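MNMC2 (Aquifex aeolicus, PDB 3VYW) probably methylates the modified wobble uridine of tRNA, using S-adenosylmethionine as methyl donor and working without the oxidase domain usually fused to such enzymes. Local coordinates at residues Y39-D50 / I59-Q70; S196-W204 / W222-V231. All blocks are in the same frame, centred on the assembly; numbering follows the deposited sequence.

Contact 1: residues Y39-D50 / I59-Q70; sequences YNPEESGQEIAD and IHKTYGEPYHSQ. With SAM (S-adenosylmethionine), chain E.
T62 holds OG1 beside its backbone N (chi1 -53°), over E43 O, while N40 has CG twisted to chi1 -27°, which carries ND2 to K61 O. The T62 hydroxyl donates to E43 O, with OG1 2.6 Å from that oxygen and above the carbonyl plane. In the reverse direction N40 ND2 reaches K61 O at 2.9 Å, the acceptor lying in the amide plane, while N40 N bonds to T62 O at the same 2.9 Å. A leucine in place of this asparagine would probably leave K61 O without its side-chain donor and the turn from N40 to E43 less firmly tied to the loop beyond H60. Y39 lies alongside Y63, CD2 of Y63 meeting the Y39 ring edge 3.8 Å from Y39 CD1. The H60 imidazole is held between G45 O on one face and Y63 CD1 over the centre of the other; its NE2 bonds to E135. K61 bends along S44 O, and its NZ donates a hydrogen bond to a water 2.6 Å away, which bonds weakly to S44 O. Farther along, E47 and I59 exchange backbone hydrogen bonds, and Q70 NE2 donates to D50 O at 3.1 Å. The pairing is that of an antiparallel beta hairpin, strands 46-50 and 56-60, followed by a G1 bulge in which G64 and E65 face H60; on the same segment Y63, Y67 and H68 line the S-adenosylmethionine pocket.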
loop_
_atom_site.group_PDB
_atom_site.type_symbol
_atom_site.label_atom_id
_atom_site.label_comp_id
_atom_site.label_asym_id
_atom_site.label_seq_id
_atom_site.Cartn_x
_atom_site.Cartn_y
_atom_site.Cartn_z
ATOM N N TYR A 39 -1.166 -4.961 -14.988
ATOM C CA TYR A 39 -1.222 -6.285 -14.427
ATOM C C TYR A 39 -1.872 -7.321 -15.327
ATOM O O TYR A 39 -2.062 -7.093 -16.495
ATOM C CB TYR A 39 -1.841 -6.263 -13.043
ATOM C CG TYR A 39 -3.305 -6.063 -13.003
ATOM C CD1 TYR A 39 -3.976 -6.154 -11.838
ATOM C CD2 TYR A 39 -4.000 -5.778 -14.121
ATOM C CE1 TYR A 39 -5.319 -5.965 -11.783
ATOM C CE2 TYR A 39 -5.336 -5.599 -14.084
ATOM C CZ TYR A 39 -5.986 -5.690 -12.904
ATOM O OH TYR A 39 -7.318 -5.521 -12.845
ATOM N N ASN A 40 -2.141 -8.490 -14.795
ATOM C CA ASN A 40 -2.738 -9.517 -15.579
ATOM C C ASN A 40 -4.188 -9.791 -15.232
ATOM O O ASN A 40 -4.474 -10.682 -14.498
ATOM C CB ASN A 40 -1.940 -10.793 -15.411
ATOM C CG ASN A 40 -0.506 -10.552 -15.063
ATOM O OD1 ASN A 40 0.229 -10.018 -15.827
ATOM N ND2 ASN A 40 -0.108 -11.006 -13.934
ATOM N N PRO A 41 -5.095 -9.093 -15.885
ATOM C CA PRO A 41 -6.531 -9.151 -15.654
ATOM C C PRO A 41 -7.134 -10.513 -15.913
ATOM O O PRO A 41 -8.112 -10.854 -15.326
ATOM C CB PRO A 41 -7.077 -8.174 -16.677
ATOM C CG PRO A 41 -5.906 -7.473 -17.226
ATOM C CD PRO A 41 -4.799 -8.434 -17.145
ATOM N N GLU A 42 -6.569 -11.255 -16.834
ATOM C CA GLU A 42 -6.991 -12.609 -17.095
ATOM C C GLU A 42 -6.741 -13.597 -15.959
ATOM O O GLU A 42 -7.519 -14.486 -15.750
ATOM C CB GLU A 42 -6.435 -13.098 -18.429
ATOM C CG GLU A 42 -4.924 -13.283 -18.469
ATOM C CD GLU A 42 -4.130 -11.991 -18.381
ATOM O OE1 GLU A 42 -2.926 -12.065 -18.167
ATOM O OE2 GLU A 42 -4.700 -10.923 -18.533
ATOM N N GLU A 43 -5.637 -13.449 -15.252
ATOM C CA GLU A 43 -5.283 -14.314 -14.141
ATOM C C GLU A 43 -5.968 -14.046 -12.815
ATOM O O GLU A 43 -6.524 -13.010 -12.601
ATOM C CB GLU A 43 -3.793 -14.289 -13.941
ATOM C CG GLU A 43 -3.013 -14.444 -15.210
ATOM C CD GLU A 43 -3.162 -15.820 -15.790
ATOM O OE1 GLU A 43 -3.803 -16.651 -15.146
ATOM O OE2 GLU A 43 -2.645 -16.082 -16.883
ATOM N N SER A 44 -5.938 -15.045 -11.953
ATOM C CA SER A 44 -6.389 -14.959 -10.582
ATOM C C SER A 44 -5.747 -16.039 -9.767
ATOM O O SER A 44 -5.097 -16.864 -10.293
ATOM C CB SER A 44 -7.897 -15.034 -10.471
ATOM O OG SER A 44 -8.383 -16.189 -11.081
ATOM N N GLY A 45 -5.942 -16.021 -8.469
ATOM C CA GLY A 45 -5.364 -17.015 -7.603
ATOM C C GLY A 45 -4.004 -16.702 -7.058
ATOM O O GLY A 45 -3.465 -15.677 -7.318
ATOM N N GLN A 46 -3.468 -17.599 -6.257
ATOM C CA GLN A 46 -2.204 -17.363 -5.604
ATOM C C GLN A 46 -1.345 -18.590 -5.648
ATOM O O GLN A 46 -1.825 -19.674 -5.727
ATOM C CB GLN A 46 -2.422 -16.965 -4.164
ATOM C CG GLN A 46 -3.182 -15.687 -3.967
ATOM C CD GLN A 46 -4.655 -15.905 -3.958
ATOM O OE1 GLN A 46 -5.138 -16.835 -3.372
ATOM N NE2 GLN A 46 -5.373 -15.054 -4.628
ATOM N N GLU A 47 -0.050 -18.388 -5.590
ATOM C CA GLU A 47 0.915 -19.455 -5.602
ATOM C C GLU A 47 1.831 -19.287 -4.449
ATOM O O GLU A 47 2.238 -18.194 -4.162
ATOM C CB GLU A 47 1.761 -19.332 -6.830
ATOM C CG GLU A 47 1.603 -20.432 -7.824
ATOM C CD GLU A 47 2.183 -20.044 -9.145
ATOM O OE1 GLU A 47 3.411 -19.835 -9.211
ATOM O OE2 GLU A 47 1.408 -19.947 -10.101
ATOM N N ILE A 48 2.161 -20.371 -3.788
ATOM C CA ILE A 48 3.037 -20.316 -2.650
ATOM C C ILE A 48 4.499 -20.083 -3.024
ATOM O O ILE A 48 4.963 -20.628 -3.974
ATOM C CB ILE A 48 2.866 -21.579 -1.806
ATOM C CG1 ILE A 48 2.386 -21.202 -0.435
ATOM C CG2 ILE A 48 4.161 -22.311 -1.661
ATOM C CD1 ILE A 48 3.495 -20.751 0.466
ATOM N N ALA A 49 5.208 -19.259 -2.283
ATOM C CA ALA A 49 6.593 -19.006 -2.586
ATOM C C ALA A 49 7.499 -18.792 -1.402
ATOM O O ALA A 49 7.063 -18.422 -0.361
ATOM C CB ALA A 49 6.697 -17.825 -3.512
ATOM N N ASP A 50 8.779 -19.039 -1.604
ATOM C CA ASP A 50 9.807 -18.833 -0.612
ATOM C C ASP A 50 10.220 -17.400 -0.466
ATOM O O ASP A 50 10.165 -16.638 -1.384
ATOM C CB ASP A 50 11.043 -19.585 -1.006
ATOM C CG ASP A 50 11.069 -20.965 -0.482
ATOM O OD1 ASP A 50 10.034 -21.448 -0.040
ATOM O OD2 ASP A 50 12.131 -21.586 -0.525
ATOM N N ILE A 59 2.383 -15.540 -4.242
ATOM C CA ILE A 59 2.385 -14.695 -5.399
ATOM C C ILE A 59 0.966 -14.543 -5.817
ATOM O O ILE A 59 0.272 -15.506 -5.894
ATOM C CB ILE A 59 3.106 -15.316 -6.581
ATOM C CG1 ILE A 59 4.489 -15.782 -6.196
ATOM C CG2 ILE A 59 3.207 -14.318 -7.697
ATOM C CD1 ILE A 59 5.478 -14.674 -6.030
ATOM N N HIS A 60 0.539 -13.327 -6.087
ATOM C CA HIS A 60 -0.779 -13.107 -6.602
ATOM C C HIS A 60 -0.711 -13.038 -8.097
ATOM O O HIS A 60 -0.029 -12.205 -8.661
ATOM C CB HIS A 60 -1.370 -11.848 -6.006
ATOM C CG HIS A 60 -2.856 -11.758 -6.113
ATOM N ND1 HIS A 60 -3.487 -11.782 -7.263
ATOM C CD2 HIS A 60 -3.817 -11.626 -5.162
ATOM C CE1 HIS A 60 -4.777 -11.678 -7.067
ATOM N NE2 HIS A 60 -4.982 -11.587 -5.784
ATOM N N LYS A 61 -1.395 -13.965 -8.744
ATOM C CA LYS A 61 -1.404 -14.138 -10.177
ATOM C C LYS A 61 -1.994 -13.009 -10.986
ATOM O O LYS A 61 -1.545 -12.746 -12.050
ATOM C CB LYS A 61 -2.087 -15.445 -10.525
ATOM C CG LYS A 61 -1.178 -16.641 -10.489
ATOM C CD LYS A 61 -1.862 -17.846 -9.899
ATOM C CE LYS A 61 -2.469 -18.745 -10.959
ATOM N NZ LYS A 61 -2.828 -20.061 -10.378
ATOM N N THR A 62 -3.036 -12.386 -10.483
ATOM C CA THR A 62 -3.580 -11.200 -11.077
ATOM C C THR A 62 -2.655 -9.997 -11.071
ATOM O O THR A 62 -2.503 -9.328 -12.047
ATOM C CB THR A 62 -4.877 -10.822 -10.367
ATOM O OG1 THR A 62 -5.725 -11.938 -10.358
ATOM C CG2 THR A 62 -5.574 -9.772 -11.079
ATOM N N TYR A 63 -2.091 -9.697 -9.929
ATOM C CA TYR A 63 -1.193 -8.592 -9.804
ATOM C C TYR A 63 0.200 -8.903 -10.248
ATOM O O TYR A 63 0.966 -8.036 -10.544
ATOM C CB TYR A 63 -1.174 -8.162 -8.380
ATOM C CG TYR A 63 -2.480 -7.645 -7.950
ATOM C CD1 TYR A 63 -3.346 -8.415 -7.229
ATOM C CD2 TYR A 63 -2.850 -6.377 -8.264
ATOM C CE1 TYR A 63 -4.547 -7.930 -6.836
ATOM C CE2 TYR A 63 -4.041 -5.895 -7.877
ATOM C CZ TYR A 63 -4.871 -6.671 -7.156
ATOM O OH TYR A 63 -6.047 -6.160 -6.784
ATOM N N GLY A 64 0.500 -10.175 -10.304
ATOM C CA GLY A 64 1.809 -10.647 -10.632
ATOM C C GLY A 64 2.890 -10.282 -9.666
ATOM O O GLY A 64 3.982 -10.006 -10.061
ATOM N N GLU A 65 2.546 -10.308 -8.396
ATOM C CA GLU A 65 3.424 -9.908 -7.350
ATOM C C GLU A 65 3.315 -10.732 -6.113
ATOM O O GLU A 65 2.298 -11.259 -5.824
ATOM C CB GLU A 65 3.131 -8.478 -6.996
ATOM C CG GLU A 65 3.190 -7.582 -8.185
ATOM C CD GLU A 65 3.577 -6.200 -7.826
ATOM O OE1 GLU A 65 3.215 -5.788 -6.741
ATOM O OE2 GLU A 65 4.241 -5.542 -8.627
ATOM N N PRO A 66 4.390 -10.805 -5.370
ATOM C CA PRO A 66 4.377 -11.353 -4.031
ATOM C C PRO A 66 3.698 -10.444 -3.036
ATOM O O PRO A 66 3.721 -9.265 -3.160
ATOM C CB PRO A 66 5.843 -11.503 -3.715
ATOM C CG PRO A 66 6.496 -10.509 -4.532
ATOM C CD PRO A 66 5.719 -10.356 -5.765
ATOM N N TYR A 67 3.064 -11.026 -2.056
ATOM C CA TYR A 67 2.446 -10.268 -0.999
ATOM C C TYR A 67 3.535 -9.545 -0.254
ATOM O O TYR A 67 3.360 -8.456 0.243
ATOM C CB TYR A 67 1.696 -11.200 -0.102
ATOM C CG TYR A 67 0.348 -11.525 -0.594
ATOM C CD1 TYR A 67 0.161 -12.153 -1.788
ATOM C CD2 TYR A 67 -0.739 -11.198 0.135
ATOM C CE1 TYR A 67 -1.088 -12.447 -2.237
ATOM C CE2 TYR A 67 -1.977 -11.486 -0.297
ATOM C CZ TYR A 67 -2.150 -12.105 -1.481
ATOM O OH TYR A 67 -3.406 -12.367 -1.871
ATOM N N HIS A 68 4.680 -10.191 -0.217
ATOM C CA HIS A 68 5.852 -9.650 0.361
ATOM C C HIS A 68 7.064 -9.939 -0.433
ATOM O O HIS A 68 7.074 -10.852 -1.215
ATOM C CB HIS A 68 6.015 -10.168 1.745
ATOM C CG HIS A 68 5.227 -9.416 2.738
ATOM N ND1 HIS A 68 4.023 -9.806 3.127
ATOM C CD2 HIS A 68 5.498 -8.245 3.397
ATOM C CE1 HIS A 68 3.547 -8.928 4.000
ATOM N NE2 HIS A 68 4.453 -7.969 4.163
ATOM N N SER A 69 8.111 -9.165 -0.222
ATOM C CA SER A 69 9.290 -9.254 -1.029
ATOM C C SER A 69 10.104 -10.446 -0.661
ATOM O O SER A 69 10.438 -10.640 0.459
ATOM C CB SER A 69 10.111 -7.991 -0.880
ATOM O OG SER A 69 11.475 -8.276 -0.748
ATOM N N GLN A 70 10.353 -11.274 -1.646
ATOM C CA GLN A 70 11.129 -12.468 -1.496
ATOM C C GLN A 70 12.570 -12.196 -1.193
ATOM O O GLN A 70 13.203 -12.912 -0.468
ATOM C CB GLN A 70 10.936 -13.338 -2.711
ATOM C CG GLN A 70 9.483 -13.422 -3.091
ATOM C CD GLN A 70 9.219 -14.279 -4.286
ATOM O OE1 GLN A 70 9.133 -13.787 -5.385
ATOM N NE2 GLN A 70 9.081 -15.558 -4.073
HETATM N N SAM E . -0.256 -6.405 4.051
HETATM C CA SAM E . -0.248 -7.771 3.683
HETATM C C SAM E . 0.581 -8.421 4.721
HETATM O O SAM E . 0.657 -9.618 4.847
HETATM O OXT SAM E . 1.160 -7.717 5.493
HETATM C CB SAM E . 0.218 -7.792 2.244
HETATM C CG SAM E . -0.985 -7.396 1.380
HETATM S SD SAM E . -0.764 -7.308 -0.245
HETATM C CE SAM E . 0.581 -6.438 -0.538
HETATM C "C5'" SAM E . -2.000 -6.482 -0.978
HETATM C "C4'" SAM E . -3.407 -6.690 -0.402
HETATM O "O4'" SAM E . -4.232 -5.601 -0.766
HETATM C "C3'" SAM E . -4.130 -7.910 -0.931
HETATM O "O3'" SAM E . -4.818 -8.550 0.120
HETATM C "C2'" SAM E . -5.149 -7.350 -1.884
HETATM O "O2'" SAM E . -6.273 -8.183 -1.952
HETATM C "C1'" SAM E . -5.484 -6.045 -1.244
HETATM N N9 SAM E . -6.151 -5.068 -2.131
HETATM C C8 SAM E . -5.812 -4.714 -3.348
HETATM N N7 SAM E . -6.622 -3.799 -3.842
HETATM C C5 SAM E . -7.519 -3.545 -2.937
HETATM C C6 SAM E . -8.675 -2.668 -2.818
HETATM N N6 SAM E . -9.053 -1.860 -3.792
HETATM N N1 SAM E . -9.350 -2.700 -1.704
HETATM C C2 SAM E . -9.007 -3.473 -0.717
HETATM N N3 SAM E . -7.996 -4.285 -0.766
HETATM C C4 SAM E . -7.215 -4.380 -1.822
HETATM O O HOH W 1 -5.391 -20.121 -9.794
#

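Contact 2: residues S196-W204 / W222-V231; sequences SPYKNPELW and WVSYSSSLSV. With SAM (S-adenosylmethionine), chain E.
W204 lies against V231, W222, S224, S226 and Y225, and its CG, anti to the carbonyl carbon (chi1 -51°), sends the indole toward segment 222-231. Its CB lies 4.1 Å from V231 CG2, and the contact tightens at CE3, 3.6 Å from the same methyl. CZ3 meets W222 CH2 edge on, 4.1 Å away, the side chains crossing at about a right angle. At the tip, CH2 meets S224 OG at 3.5 Å, near the indole plane, and CZ2 passes the Y225 hydroxyl, which bonds to A194 O. NE1 turns back to F195 O. Over one face, P197 CG sits above the ring centre and also reaches V231 CG2. S224 OG and S226 OG each accept from the backbone N two residues on, forming ST turns, S224 OG also bonding to H192 O, and S228 OG caps the following helix through V231 N, 3.1 Å away. A water lies between W204 O and S230 OG. N200 ND2 bonds to cofactor N7 and to E202 OE1. With no direct hydrogen bond between the segments, their fit rests on apolar and ring-edge packing, while the polar groups named here find partners in their own segment, beyond both, in a water or in the cofactor.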
loop_
_atom_site.group_PDB
_atom_site.type_symbol
_atom_site.label_atom_id
_atom_site.label_comp_id
_atom_site.label_asym_id
_atom_site.label_seq_id
_atom_site.Cartn_x
_atom_site.Cartn_y
_atom_site.Cartn_z
ATOM N N SER A 196 1.872 -3.008 -6.070
ATOM C CA SER A 196 2.626 -1.892 -6.548
ATOM C C SER A 196 1.745 -0.954 -7.339
ATOM O O SER A 196 0.742 -1.350 -7.831
ATOM C CB SER A 196 3.822 -2.405 -7.312
ATOM O OG SER A 196 3.913 -1.828 -8.555
ATOM N N PRO A 197 2.087 0.312 -7.406
ATOM C CA PRO A 197 1.146 1.306 -7.877
ATOM C C PRO A 197 0.663 1.151 -9.297
ATOM O O PRO A 197 -0.447 1.448 -9.556
ATOM C CB PRO A 197 1.910 2.603 -7.683
ATOM C CG PRO A 197 2.780 2.331 -6.541
ATOM C CD PRO A 197 2.917 0.864 -6.347
ATOM N N TYR A 198 1.515 0.743 -10.203
ATOM C CA TYR A 198 1.088 0.461 -11.541
ATOM C C TYR A 198 0.134 -0.702 -11.557
ATOM O O TYR A 198 -0.824 -0.712 -12.272
ATOM C CB TYR A 198 2.273 0.207 -12.434
ATOM C CG TYR A 198 3.131 1.400 -12.659
ATOM C CD1 TYR A 198 4.418 1.262 -13.067
ATOM C CD2 TYR A 198 2.667 2.656 -12.446
ATOM C CE1 TYR A 198 5.220 2.344 -13.272
ATOM C CE2 TYR A 198 3.464 3.742 -12.659
ATOM C CZ TYR A 198 4.740 3.567 -13.074
ATOM O OH TYR A 198 5.559 4.616 -13.269
ATOM N N LYS A 199 0.459 -1.694 -10.769
ATOM C CA LYS A 199 -0.344 -2.864 -10.568
ATOM C C LYS A 199 -1.671 -2.686 -9.880
ATOM O O LYS A 199 -2.609 -3.334 -10.226
ATOM C CB LYS A 199 0.449 -3.892 -9.813
ATOM C CG LYS A 199 1.150 -4.861 -10.689
ATOM C CD LYS A 199 1.235 -4.294 -12.058
ATOM C CE LYS A 199 2.604 -4.480 -12.626
ATOM N NZ LYS A 199 2.749 -5.860 -13.090
ATOM N N ASN A 200 -1.705 -1.831 -8.871
ATOM C CA ASN A 200 -2.820 -1.664 -7.968
ATOM C C ASN A 200 -3.156 -0.206 -7.811
ATOM O O ASN A 200 -3.099 0.321 -6.765
ATOM C CB ASN A 200 -2.345 -2.197 -6.637
ATOM C CG ASN A 200 -3.422 -2.770 -5.777
ATOM O OD1 ASN A 200 -3.138 -3.396 -4.813
ATOM N ND2 ASN A 200 -4.620 -2.553 -6.108
ATOM N N PRO A 201 -3.543 0.439 -8.873
ATOM C CA PRO A 201 -3.634 1.883 -8.919
ATOM C C PRO A 201 -4.625 2.586 -7.991
ATOM O O PRO A 201 -4.333 3.683 -7.596
ATOM C CB PRO A 201 -3.902 2.169 -10.386
ATOM C CG PRO A 201 -4.029 0.885 -11.038
ATOM C CD PRO A 201 -3.397 -0.122 -10.203
ATOM N N GLU A 202 -5.741 1.964 -7.647
ATOM C CA GLU A 202 -6.807 2.607 -6.886
ATOM C C GLU A 202 -6.326 3.024 -5.557
ATOM O O GLU A 202 -6.859 3.902 -4.995
ATOM C CB GLU A 202 -8.011 1.707 -6.652
ATOM C CG GLU A 202 -8.220 0.608 -7.634
ATOM C CD GLU A 202 -7.328 -0.572 -7.416
ATOM O OE1 GLU A 202 -6.235 -0.529 -7.880
ATOM O OE2 GLU A 202 -7.737 -1.556 -6.858
ATOM N N LEU A 203 -5.325 2.349 -5.036
ATOM C CA LEU A 203 -4.916 2.565 -3.678
ATOM C C LEU A 203 -3.811 3.565 -3.545
ATOM O O LEU A 203 -3.328 3.793 -2.503
ATOM C CB LEU A 203 -4.544 1.238 -3.057
ATOM C CG LEU A 203 -5.725 0.317 -2.841
ATOM C CD1 LEU A 203 -5.326 -0.968 -2.182
ATOM C CD2 LEU A 203 -6.727 1.029 -1.996
ATOM N N TRP A 204 -3.397 4.142 -4.638
ATOM C CA TRP A 204 -2.384 5.123 -4.591
ATOM C C TRP A 204 -2.723 6.446 -5.170
ATOM O O TRP A 204 -1.843 7.205 -5.462
ATOM C CB TRP A 204 -1.158 4.611 -5.274
ATOM C CG TRP A 204 -0.697 3.276 -4.811
ATOM C CD1 TRP A 204 -1.006 2.067 -5.333
ATOM C CD2 TRP A 204 0.207 2.988 -3.740
ATOM N NE1 TRP A 204 -0.393 1.100 -4.674
ATOM C CE2 TRP A 204 0.349 1.576 -3.716
ATOM C CE3 TRP A 204 0.891 3.737 -2.832
ATOM C CZ2 TRP A 204 1.148 0.940 -2.819
ATOM C CZ3 TRP A 204 1.689 3.086 -1.928
ATOM C CH2 TRP A 204 1.811 1.720 -1.920
ATOM N N TRP A 222 3.038 7.562 8.034
ATOM C CA TRP A 222 2.543 6.754 6.970
ATOM C C TRP A 222 3.691 6.033 6.361
ATOM O O TRP A 222 4.649 6.636 6.009
ATOM C CB TRP A 222 1.905 7.662 5.964
ATOM C CG TRP A 222 1.390 7.041 4.705
ATOM C CD1 TRP A 222 0.103 6.787 4.388
ATOM C CD2 TRP A 222 2.133 6.679 3.510
ATOM N NE1 TRP A 222 0.003 6.279 3.155
ATOM C CE2 TRP A 222 1.175 6.174 2.585
ATOM C CE3 TRP A 222 3.449 6.684 3.157
ATOM C CZ2 TRP A 222 1.529 5.715 1.346
ATOM C CZ3 TRP A 222 3.796 6.196 1.919
ATOM C CH2 TRP A 222 2.857 5.732 1.038
ATOM N N VAL A 223 3.610 4.726 6.257
ATOM C CA VAL A 223 4.721 3.943 5.783
ATOM C C VAL A 223 4.406 2.995 4.639
ATOM O O VAL A 223 3.366 2.410 4.580
ATOM C CB VAL A 223 5.395 3.167 6.915
ATOM C CG1 VAL A 223 5.991 4.101 7.907
ATOM C CG2 VAL A 223 4.437 2.245 7.596
ATOM N N SER A 224 5.332 2.870 3.719
ATOM C CA SER A 224 5.210 1.910 2.676
ATOM C C SER A 224 6.561 1.470 2.202
ATOM O O SER A 224 7.513 2.165 2.345
ATOM C CB SER A 224 4.401 2.483 1.534
ATOM O OG SER A 224 4.274 1.561 0.515
ATOM N N TYR A 225 6.625 0.293 1.629
ATOM C CA TYR A 225 7.785 -0.196 0.944
ATOM C C TYR A 225 8.080 0.592 -0.312
ATOM O O TYR A 225 9.166 0.611 -0.775
ATOM C CB TYR A 225 7.627 -1.669 0.623
ATOM C CG TYR A 225 6.587 -1.891 -0.390
ATOM C CD1 TYR A 225 6.871 -1.831 -1.710
ATOM C CD2 TYR A 225 5.302 -2.087 -0.023
ATOM C CE1 TYR A 225 5.911 -1.991 -2.636
ATOM C CE2 TYR A 225 4.336 -2.244 -0.944
ATOM C CZ TYR A 225 4.657 -2.200 -2.250
ATOM O OH TYR A 225 3.697 -2.353 -3.170
ATOM N N SER A 226 7.067 1.196 -0.882
ATOM C CA SER A 226 7.166 1.921 -2.129
ATOM C C SER A 226 7.848 3.280 -2.085
ATOM O O SER A 226 7.692 4.008 -1.172
ATOM C CB SER A 226 5.780 2.020 -2.738
ATOM O OG SER A 226 5.675 2.966 -3.738
ATOM N N SER A 227 8.622 3.576 -3.109
ATOM C CA SER A 227 9.182 4.873 -3.297
ATOM C C SER A 227 8.728 5.464 -4.586
ATOM O O SER A 227 9.439 6.183 -5.184
ATOM C CB SER A 227 10.687 4.838 -3.238
ATOM O OG SER A 227 11.167 3.644 -3.738
ATOM N N SER A 228 7.525 5.167 -5.003
ATOM C CA SER A 228 7.007 5.654 -6.258
ATOM C C SER A 228 6.990 7.159 -6.334
ATOM O O SER A 228 6.558 7.819 -5.456
ATOM C CB SER A 228 5.591 5.148 -6.419
ATOM O OG SER A 228 4.825 5.885 -7.310
ATOM N N LEU A 229 7.452 7.693 -7.429
ATOM C CA LEU A 229 7.487 9.098 -7.612
ATOM C C LEU A 229 6.123 9.684 -7.597
ATOM O O LEU A 229 5.906 10.720 -7.079
ATOM C CB LEU A 229 8.157 9.416 -8.921
ATOM C CG LEU A 229 9.642 9.209 -8.933
ATOM C CD1 LEU A 229 10.206 9.559 -10.264
ATOM C CD2 LEU A 229 10.271 10.070 -7.899
ATOM N N SER A 230 5.198 8.991 -8.204
ATOM C CA SER A 230 3.839 9.420 -8.230
ATOM C C SER A 230 3.241 9.458 -6.848
ATOM O O SER A 230 2.600 10.391 -6.488
ATOM C CB SER A 230 3.052 8.512 -9.143
ATOM O OG SER A 230 1.692 8.810 -9.156
ATOM N N VAL A 231 3.490 8.448 -6.069
ATOM C CA VAL A 231 3.035 8.442 -4.721
ATOM C C VAL A 231 3.649 9.533 -3.869
ATOM O O VAL A 231 2.981 10.173 -3.145
ATOM C CB VAL A 231 3.301 7.089 -4.079
ATOM C CG1 VAL A 231 2.738 7.055 -2.688
ATOM C CG2 VAL A 231 2.686 6.008 -4.901
HETATM N N SAM E . -0.256 -6.405 4.051
HETATM C CA SAM E . -0.248 -7.771 3.683
HETATM C C SAM E . 0.581 -8.421 4.721
HETATM O O SAM E . 0.657 -9.618 4.847
HETATM O OXT SAM E . 1.160 -7.717 5.493
HETATM C CB SAM E . 0.218 -7.792 2.244
HETATM C CG SAM E . -0.985 -7.396 1.380
HETATM S SD SAM E . -0.764 -7.308 -0.245
HETATM C CE SAM E . 0.581 -6.438 -0.538
HETATM C "C5'" SAM E . -2.000 -6.482 -0.978
HETATM C "C4'" SAM E . -3.407 -6.690 -0.402
HETATM O "O4'" SAM E . -4.232 -5.601 -0.766
HETATM C "C3'" SAM E . -4.130 -7.910 -0.931
HETATM O "O3'" SAM E . -4.818 -8.550 0.120
HETATM C "C2'" SAM E . -5.149 -7.350 -1.884
HETATM O "O2'" SAM E . -6.273 -8.183 -1.952
HETATM C "C1'" SAM E . -5.484 -6.045 -1.244
HETATM N N9 SAM E . -6.151 -5.068 -2.131
HETATM C C8 SAM E . -5.812 -4.714 -3.348
HETATM N N7 SAM E . -6.622 -3.799 -3.842
HETATM C C5 SAM E . -7.519 -3.545 -2.937
HETATM C C6 SAM E . -8.675 -2.668 -2.818
HETATM N N6 SAM E . -9.053 -1.860 -3.792
HETATM N N1 SAM E . -9.350 -2.700 -1.704
HETATM C C2 SAM E . -9.007 -3.473 -0.717
HETATM N N3 SAM E . -7.996 -4.285 -0.766
HETATM C C4 SAM E . -7.215 -4.380 -1.822
HETATM O O HOH W 2 -0.507 9.181 -7.035
#

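Contact 1 closes before contact 2 opens along the chain, and their centres are about 17 Å apart. Contact 1 belongs to the small antiparallel sheet near the surface; contact 2 is buried nearer the chain centre, where the loop after strand 187-192 meets strand 220-224 of the large mixed sheet and the start of helix 229-237. They touch directly: E65 OE1 probably accepts a hydrogen bond from S196 N, and Y39 and Y63 pack on K199. Both reach S-adenosylmethionine, contact 1 through Y63, Y67 and H68, contact 2 through N200, E202 and L203. The cofactor pocket is thus assembled from the hairpin region and the Rossmann-like methyltransferase core together.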